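Local structure of type IV pilus biogenesis protein PilB (Streptococcus sanguinis, 7B7P) at residues Gln13-Met16 and Arg17-Met20; Thr239-Ala242 and Thr243-Arg247; Arg339-Ile342 and Thr343-Asn346. The protein serves as a bimodular minor pilin of type IV pili with a direct role in adhesion, pairing a pilin module with a metal-binding von Willebrand factor A-like domain. All blocks are in the same frame, centred on the assembly; numbering follows the deposited sequence.

All three interactions are local contacts within one helix each, and they sample both ends of an elongated chain. Interaction 1 lies on the N-terminal helix of the pilin part. Interactions 2 and 3 belong to the von Willebrand factor A-like part, on the opposite side of the chain's centre. The centres of interactions 1 and 2 are about 60 Å apart and those of 1 and 3 about 68 Å apart, whereas the centres of interactions 2 and 3 are about 34 Å apart, with nearest atoms about 28 Å apart. None touches another. The side chain of Arg344 in interaction 3 lies about 12 Å from the bound magnesium ion, so this arginine is outside the metal's coordination shell.

Interaction 1. Residues Gln13-Met16 and Arg17-Met20; sequences QAEM and RTSM
Thr18 carries OG1 between its own backbone N and carbonyl carbon (chi1 45°), a torsion that folds the hydroxyl back over the preceding turn, where it meets two carbonyl oxygens. Thr18 OG1 lies 2.9 Å from Ala14 O and 2.8 Å from Glu15 O; the single proton has both acceptors within reach, and the choice between them is not settled. Glu15 sends CG anti to its N (chi1 169°) and then bends at chi2; the Glu15 and Thr18 side chains cross at about a right angle, with Glu15 OE1 3.5 Å from Thr18 OG1. Glu15 OE2 accepts from Thr83 N, the stronger partner of this carboxylate.

Both segments belong to helix 9-27, which is consistent with the N-terminal helix of the type IV pilin fold, laid here against strands 104-112 and 124-130. Regular i to i+4 backbone bonds run through the contact, and the two oxygens beside the threonine hydroxyl take part in them: Ala14 O also accepts from Thr18 N, and Glu15 O from Ser19 N. Small Ser19 suits the buried side, its CB resting 3.4 Å from Met16 O while OG bonds Leu81 O. Met16 and Met20, flexible and apolar, fill the same buried side; Met16 packs on Leu91 and Leu122, and Met20 on Tyr109 and Leu111. Arg17, by contrast, runs extended from CG to NE on the exposed side.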
loop_
_atom_site.group_PDB
_atom_site.type_symbol
_atom_site.label_atom_id
_atom_site.label_comp_id
_atom_site.label_asym_id
_atom_site.label_seq_id
_atom_site.Cartn_x
_atom_site.Cartn_y
_atom_site.Cartn_z
ATOM N N GLN A 13 -22.336 -35.433 17.555
ATOM C CA GLN A 13 -21.034 -35.296 16.917
ATOM C C GLN A 13 -21.158 -35.415 15.408
ATOM O O GLN A 13 -20.512 -34.667 14.666
ATOM C CB GLN A 13 -20.066 -36.342 17.462
ATOM C CG GLN A 13 -19.522 -36.010 18.836
ATOM C CD GLN A 13 -18.221 -35.230 18.772
ATOM O OE1 GLN A 13 -17.992 -34.462 17.834
ATOM N NE2 GLN A 13 -17.360 -35.421 19.775
ATOM N N ALA A 14 -21.989 -36.346 14.934
ATOM C CA ALA A 14 -22.245 -36.454 13.503
ATOM C C ALA A 14 -22.931 -35.209 12.961
ATOM O O ALA A 14 -22.696 -34.820 11.810
ATOM C CB ALA A 14 -23.092 -37.689 13.207
ATOM N N GLU A 15 -23.781 -34.569 13.763
ATOM C CA GLU A 15 -24.449 -33.364 13.287
ATOM C C GLU A 15 -23.478 -32.197 13.203
ATOM O O GLU A 15 -23.509 -31.429 12.232
ATOM C CB GLU A 15 -25.635 -33.006 14.184
ATOM C CG GLU A 15 -26.227 -31.624 13.902
ATOM C CD GLU A 15 -26.869 -31.497 12.520
ATOM O OE1 GLU A 15 -26.934 -32.504 11.779
ATOM O OE2 GLU A 15 -27.321 -30.379 12.179
ATOM N N MET A 16 -22.600 -32.050 14.199
ATOM C CA MET A 16 -21.604 -30.987 14.133
ATOM C C MET A 16 -20.649 -31.182 12.953
ATOM O O MET A 16 -20.349 -30.222 12.233
ATOM C CB MET A 16 -20.850 -30.903 15.450
ATOM C CG MET A 16 -21.660 -30.254 16.529
ATOM S SD MET A 16 -21.029 -30.706 18.148
ATOM C CE MET A 16 -20.251 -29.182 18.661
ATOM N N ARG A 17 -20.194 -32.421 12.713
ATOM C CA ARG A 17 -19.313 -32.668 11.574
ATOM C C ARG A 17 -19.999 -32.327 10.253
ATOM O O ARG A 17 -19.375 -31.730 9.364
ATOM C CB ARG A 17 -18.817 -34.124 11.562
ATOM C CG ARG A 17 -17.728 -34.415 10.481
ATOM C CD ARG A 17 -17.490 -35.914 10.232
ATOM N NE ARG A 17 -16.291 -36.209 9.419
ATOM C CZ ARG A 17 -16.315 -36.744 8.187
ATOM N NH1 ARG A 17 -17.481 -37.045 7.592
ATOM N NH2 ARG A 17 -15.173 -36.983 7.535
ATOM N N THR A 18 -21.281 -32.691 10.097
ATOM C CA THR A 18 -21.961 -32.385 8.838
ATOM C C THR A 18 -22.169 -30.882 8.693
ATOM O O THR A 18 -22.055 -30.327 7.594
ATOM C CB THR A 18 -23.311 -33.118 8.745
ATOM O OG1 THR A 18 -24.013 -32.991 9.987
ATOM C CG2 THR A 18 -23.118 -34.597 8.449
ATOM N N SER A 19 -22.466 -30.203 9.797
ATOM C CA SER A 19 -22.512 -28.746 9.773
ATOM C C SER A 19 -21.184 -28.164 9.305
ATOM O O SER A 19 -21.153 -27.235 8.493
ATOM C CB SER A 19 -22.870 -28.224 11.159
ATOM O OG SER A 19 -23.015 -26.824 11.135
ATOM N N MET A 20 -20.072 -28.719 9.789
ATOM C CA MET A 20 -18.769 -28.204 9.404
ATOM C C MET A 20 -18.469 -28.530 7.952
ATOM O O MET A 20 -17.849 -27.726 7.242
ATOM C CB MET A 20 -17.696 -28.761 10.336
ATOM C CG MET A 20 -16.337 -28.144 10.100
ATOM S SD MET A 20 -14.981 -28.873 11.044
ATOM C CE MET A 20 -15.160 -28.028 12.631
#

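Interaction 2. Residues Thr239-Ala242 and Thr243-Arg247; sequences TIIA and TITKR
Helix 238-245, a short helix of the von Willebrand factor A-like domain, reaches its C-terminal end here, and Thr243 turns its hydroxyl back onto a carbonyl of the turn before. Thr243 holds OG1 anti to its carbonyl carbon (chi1 -38°), beside its own N, and from there OG1 donates to Thr239 O at 3.0 Å. The backbone bond from Thr243 N to Thr239 O is weak, at 3.5 Å, so the hydroxyl supplements a stretched link. Threonine suits the place because its short beta-branched hydroxyl can reach a carbonyl of the preceding turn while the side chain also touches strand 223-228. One turn of chain later, Ile241 O accepts from Thr245 N at 3.1 Å; Thr245 OG1 is also modelled on this oxygen, but so close that its placement is doubtful.

Ile241 and Thr245 run alongside each other on one flank of the helix. On the buried side Ile240 CG1 meets Ile244 CD1 at 4.3 Å, a loose apolar touch between branched side chains one turn apart. Lys246, the first residue to leave helical backbone angles, still gives its N to Ala242 O at 2.9 Å.

Ile241 and Ile244 pack against Val200 of helix 191-209, from which Arg196 also bonds Ile244 O, while Ile240 touches Val214 and Ile244 touches Leu216 of strand 212-219, and Thr243 rests on Ile226 and Gln227 of strand 223-228.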
loop_
_atom_site.group_PDB
_atom_site.type_symbol
_atom_site.label_atom_id
_atom_site.label_comp_id
_atom_site.label_asym_id
_atom_site.label_seq_id
_atom_site.Cartn_x
_atom_site.Cartn_y
_atom_site.Cartn_z
ATOM N N THR A 239 0.429 5.499 -23.431
ATOM C CA THR A 239 0.846 6.892 -23.443
ATOM C C THR A 239 1.896 7.177 -22.372
ATOM O O THR A 239 2.793 8.001 -22.592
ATOM C CB THR A 239 -0.380 7.795 -23.295
ATOM O OG1 THR A 239 -0.653 8.036 -21.907
ATOM C CG2 THR A 239 -1.595 7.118 -23.931
ATOM N N ILE A 240 1.832 6.492 -21.225
ATOM C CA ILE A 240 2.824 6.763 -20.188
ATOM C C ILE A 240 4.138 6.033 -20.474
ATOM O O ILE A 240 5.223 6.583 -20.243
ATOM C CB ILE A 240 2.271 6.429 -18.789
ATOM C CG1 ILE A 240 3.337 6.742 -17.739
ATOM C CG2 ILE A 240 1.843 4.977 -18.698
ATOM C CD1 ILE A 240 2.791 7.282 -16.439
ATOM N N ILE A 241 4.073 4.795 -20.981
ATOM C CA ILE A 241 5.304 4.073 -21.296
ATOM C C ILE A 241 6.105 4.836 -22.336
ATOM O O ILE A 241 7.342 4.810 -22.329
ATOM C CB ILE A 241 4.996 2.644 -21.771
ATOM C CG1 ILE A 241 4.403 1.813 -20.645
ATOM C CG2 ILE A 241 6.256 1.968 -22.288
ATOM C CD1 ILE A 241 4.289 0.341 -20.997
ATOM N N ALA A 242 5.414 5.543 -23.231
ATOM C CA ALA A 242 6.107 6.400 -24.183
ATOM C C ALA A 242 6.888 7.493 -23.464
ATOM O O ALA A 242 8.038 7.780 -23.821
ATOM C CB ALA A 242 5.104 7.006 -25.168
ATOM N N THR A 243 6.281 8.111 -22.445
ATOM C CA THR A 243 6.974 9.150 -21.683
ATOM C C THR A 243 8.199 8.593 -20.963
ATOM O O THR A 243 9.290 9.174 -21.026
ATOM C CB THR A 243 6.034 9.794 -20.668
ATOM O OG1 THR A 243 4.721 9.925 -21.229
ATOM C CG2 THR A 243 6.566 11.166 -20.270
ATOM N N ILE A 244 8.032 7.472 -20.263
ATOM C CA ILE A 244 9.118 6.956 -19.443
ATOM C C ILE A 244 10.309 6.575 -20.299
ATOM O O ILE A 244 11.464 6.748 -19.882
ATOM C CB ILE A 244 8.617 5.774 -18.603
ATOM C CG1 ILE A 244 7.651 6.279 -17.539
ATOM C CG2 ILE A 244 9.789 4.983 -18.006
ATOM C CD1 ILE A 244 7.166 5.205 -16.628
ATOM N N THR A 245 10.065 6.085 -21.519
ATOM C CA THR A 245 11.181 5.619 -22.333
ATOM C C THR A 245 11.710 6.666 -23.309
ATOM O O THR A 245 12.851 6.530 -23.771
ATOM C CB THR A 245 10.785 4.342 -23.071
ATOM O OG1 THR A 245 9.405 4.418 -23.448
ATOM C CG2 THR A 245 10.974 3.140 -22.150
ATOM N N LYS A 246 10.939 7.711 -23.613
ATOM C CA LYS A 246 11.468 8.839 -24.380
ATOM C C LYS A 246 12.677 9.441 -23.670
ATOM O O LYS A 246 12.623 9.732 -22.471
ATOM C CB LYS A 246 10.380 9.901 -24.564
ATOM C CG LYS A 246 10.701 10.998 -25.573
ATOM C CD LYS A 246 9.427 11.578 -26.221
ATOM C CE LYS A 246 8.882 10.677 -27.359
ATOM N NZ LYS A 246 7.380 10.601 -27.373
ATOM N N ARG A 247 13.769 9.644 -24.408
ATOM C CA ARG A 247 15.044 9.945 -23.761
ATOM C C ARG A 247 15.369 11.427 -23.694
ATOM O O ARG A 247 16.431 11.788 -23.175
ATOM C CB ARG A 247 16.185 9.186 -24.446
ATOM C CG ARG A 247 16.124 7.715 -24.100
ATOM C CD ARG A 247 17.436 6.976 -24.246
ATOM N NE ARG A 247 17.613 5.919 -23.239
ATOM C CZ ARG A 247 16.719 4.978 -22.898
ATOM N NH1 ARG A 247 15.505 4.900 -23.465
ATOM N NH2 ARG A 247 17.054 4.090 -21.962
#

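Interaction 3. Residues Arg339-Ile342 and Thr343-Asn346; sequences RDSI and TREN
Asp340 and Thr343 meet through a single carboxylate oxygen that two donors grip. Asp340 places CG anti to its backbone N (chi1 178°), and this swings OD2 forward over the first turn of the helix. Thr343 OG1 donates to Asp340 OD2 at 2.5 Å, and OD2 receives it on its anti lone pair, the one facing away from the other oxygen. Thr343 N donates to Asp340 OD2 at 3.0 Å but comes from above the carboxylate plane. Thr343 OG1 sits anti to its carbonyl carbon (chi1 -48°) and hence beside its own N, which lets hydroxyl and amide reach the same oxygen; the two side chains cross at about a right angle.

Arg344 runs extended from its backbone and then bends at chi3 (65°), which curls the guanidinium back over Ser341. Arg344 NH2 bonds Ser341 OG at 2.9 Å, the oxygen lying somewhat off the guanidinium plane, and Ser341 O sits 4.2 Å above that plane, over its centre. A small serine suits the spot, since its short hydroxyl meets the returning arm. Farther along, Ile342 and Asn346 run alongside each other; Ile342 CG2 is 3.5 Å from Asn346 ND2, while Asn346 N donates to Ile342 O at 2.8 Å.

Asp340 N and Arg339 N are held by Asp335 OD2 just ahead of the helix. An aspartate accepting from the amide three residues on is the classic N-cap, here starting helix 341-358.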
loop_
_atom_site.group_PDB
_atom_site.type_symbol
_atom_site.label_atom_id
_atom_site.label_comp_id
_atom_site.label_asym_id
_atom_site.label_seq_id
_atom_site.Cartn_x
_atom_site.Cartn_y
_atom_site.Cartn_z
ATOM N N ARG A 339 27.767 17.441 2.146
ATOM C CA ARG A 339 28.552 17.270 3.369
ATOM C C ARG A 339 28.117 18.162 4.536
ATOM O O ARG A 339 28.428 17.842 5.688
ATOM C CB ARG A 339 30.034 17.555 3.079
ATOM C CG ARG A 339 30.258 18.990 2.623
ATOM C CD ARG A 339 31.701 19.276 2.290
ATOM N NE ARG A 339 31.822 20.547 1.576
ATOM C CZ ARG A 339 32.980 21.126 1.266
ATOM N NH1 ARG A 339 34.135 20.547 1.596
ATOM N NH2 ARG A 339 32.981 22.278 0.614
ATOM N N ASP A 340 27.429 19.262 4.278
ATOM C CA ASP A 340 27.024 20.189 5.334
ATOM C C ASP A 340 25.791 19.654 6.071
ATOM O O ASP A 340 24.701 19.576 5.491
ATOM C CB ASP A 340 26.750 21.549 4.708
ATOM C CG ASP A 340 26.270 22.561 5.710
ATOM O OD1 ASP A 340 27.064 22.932 6.601
ATOM O OD2 ASP A 340 25.104 22.997 5.588
ATOM N N SER A 341 25.962 19.314 7.358
ATOM C CA SER A 341 24.884 18.730 8.159
ATOM C C SER A 341 23.609 19.570 8.146
ATOM O O SER A 341 22.505 19.015 8.076
ATOM C CB SER A 341 25.342 18.525 9.608
ATOM O OG SER A 341 25.856 17.209 9.799
ATOM N N ILE A 342 23.738 20.902 8.211
ATOM C CA ILE A 342 22.564 21.780 8.282
ATOM C C ILE A 342 21.733 21.680 7.014
ATOM O O ILE A 342 20.502 21.540 7.059
ATOM C CB ILE A 342 22.988 23.238 8.528
ATOM C CG1 ILE A 342 23.571 23.399 9.930
ATOM C CG2 ILE A 342 21.810 24.170 8.312
ATOM C CD1 ILE A 342 22.566 23.341 11.009
ATOM N N THR A 343 22.389 21.797 5.858
ATOM C CA THR A 343 21.659 21.714 4.599
ATOM C C THR A 343 20.942 20.376 4.465
ATOM O O THR A 343 19.829 20.310 3.930
ATOM C CB THR A 343 22.615 21.930 3.432
ATOM O OG1 THR A 343 23.416 23.084 3.696
ATOM C CG2 THR A 343 21.847 22.090 2.107
ATOM N N ARG A 344 21.573 19.295 4.933
ATOM C CA ARG A 344 20.937 17.993 4.824
ATOM C C ARG A 344 19.687 17.967 5.686
ATOM O O ARG A 344 18.597 17.623 5.213
ATOM C CB ARG A 344 21.927 16.885 5.218
ATOM C CG ARG A 344 21.337 15.466 5.179
ATOM C CD ARG A 344 22.318 14.385 5.654
ATOM N NE ARG A 344 22.682 14.515 7.063
ATOM C CZ ARG A 344 23.835 15.025 7.486
ATOM N NH1 ARG A 344 24.737 15.464 6.609
ATOM N NH2 ARG A 344 24.088 15.108 8.779
ATOM N N GLU A 345 19.829 18.391 6.941
ATOM C CA GLU A 345 18.694 18.531 7.840
ATOM C C GLU A 345 17.585 19.399 7.233
ATOM O O GLU A 345 16.408 19.029 7.296
ATOM C CB GLU A 345 19.181 19.097 9.184
ATOM C CG GLU A 345 18.056 19.537 10.118
ATOM C CD GLU A 345 17.028 18.422 10.403
ATOM O OE1 GLU A 345 17.411 17.223 10.410
ATOM O OE2 GLU A 345 15.836 18.750 10.622
ATOM N N ASN A 346 17.934 20.539 6.619
ATOM C CA ASN A 346 16.893 21.406 6.048
ATOM C C ASN A 346 16.206 20.754 4.849
ATOM O O ASN A 346 15.010 20.978 4.605
ATOM C CB ASN A 346 17.479 22.769 5.624
ATOM C CG ASN A 346 17.847 23.659 6.817
ATOM O OD1 ASN A 346 17.306 23.505 7.903
ATOM N ND2 ASN A 346 18.761 24.587 6.609
#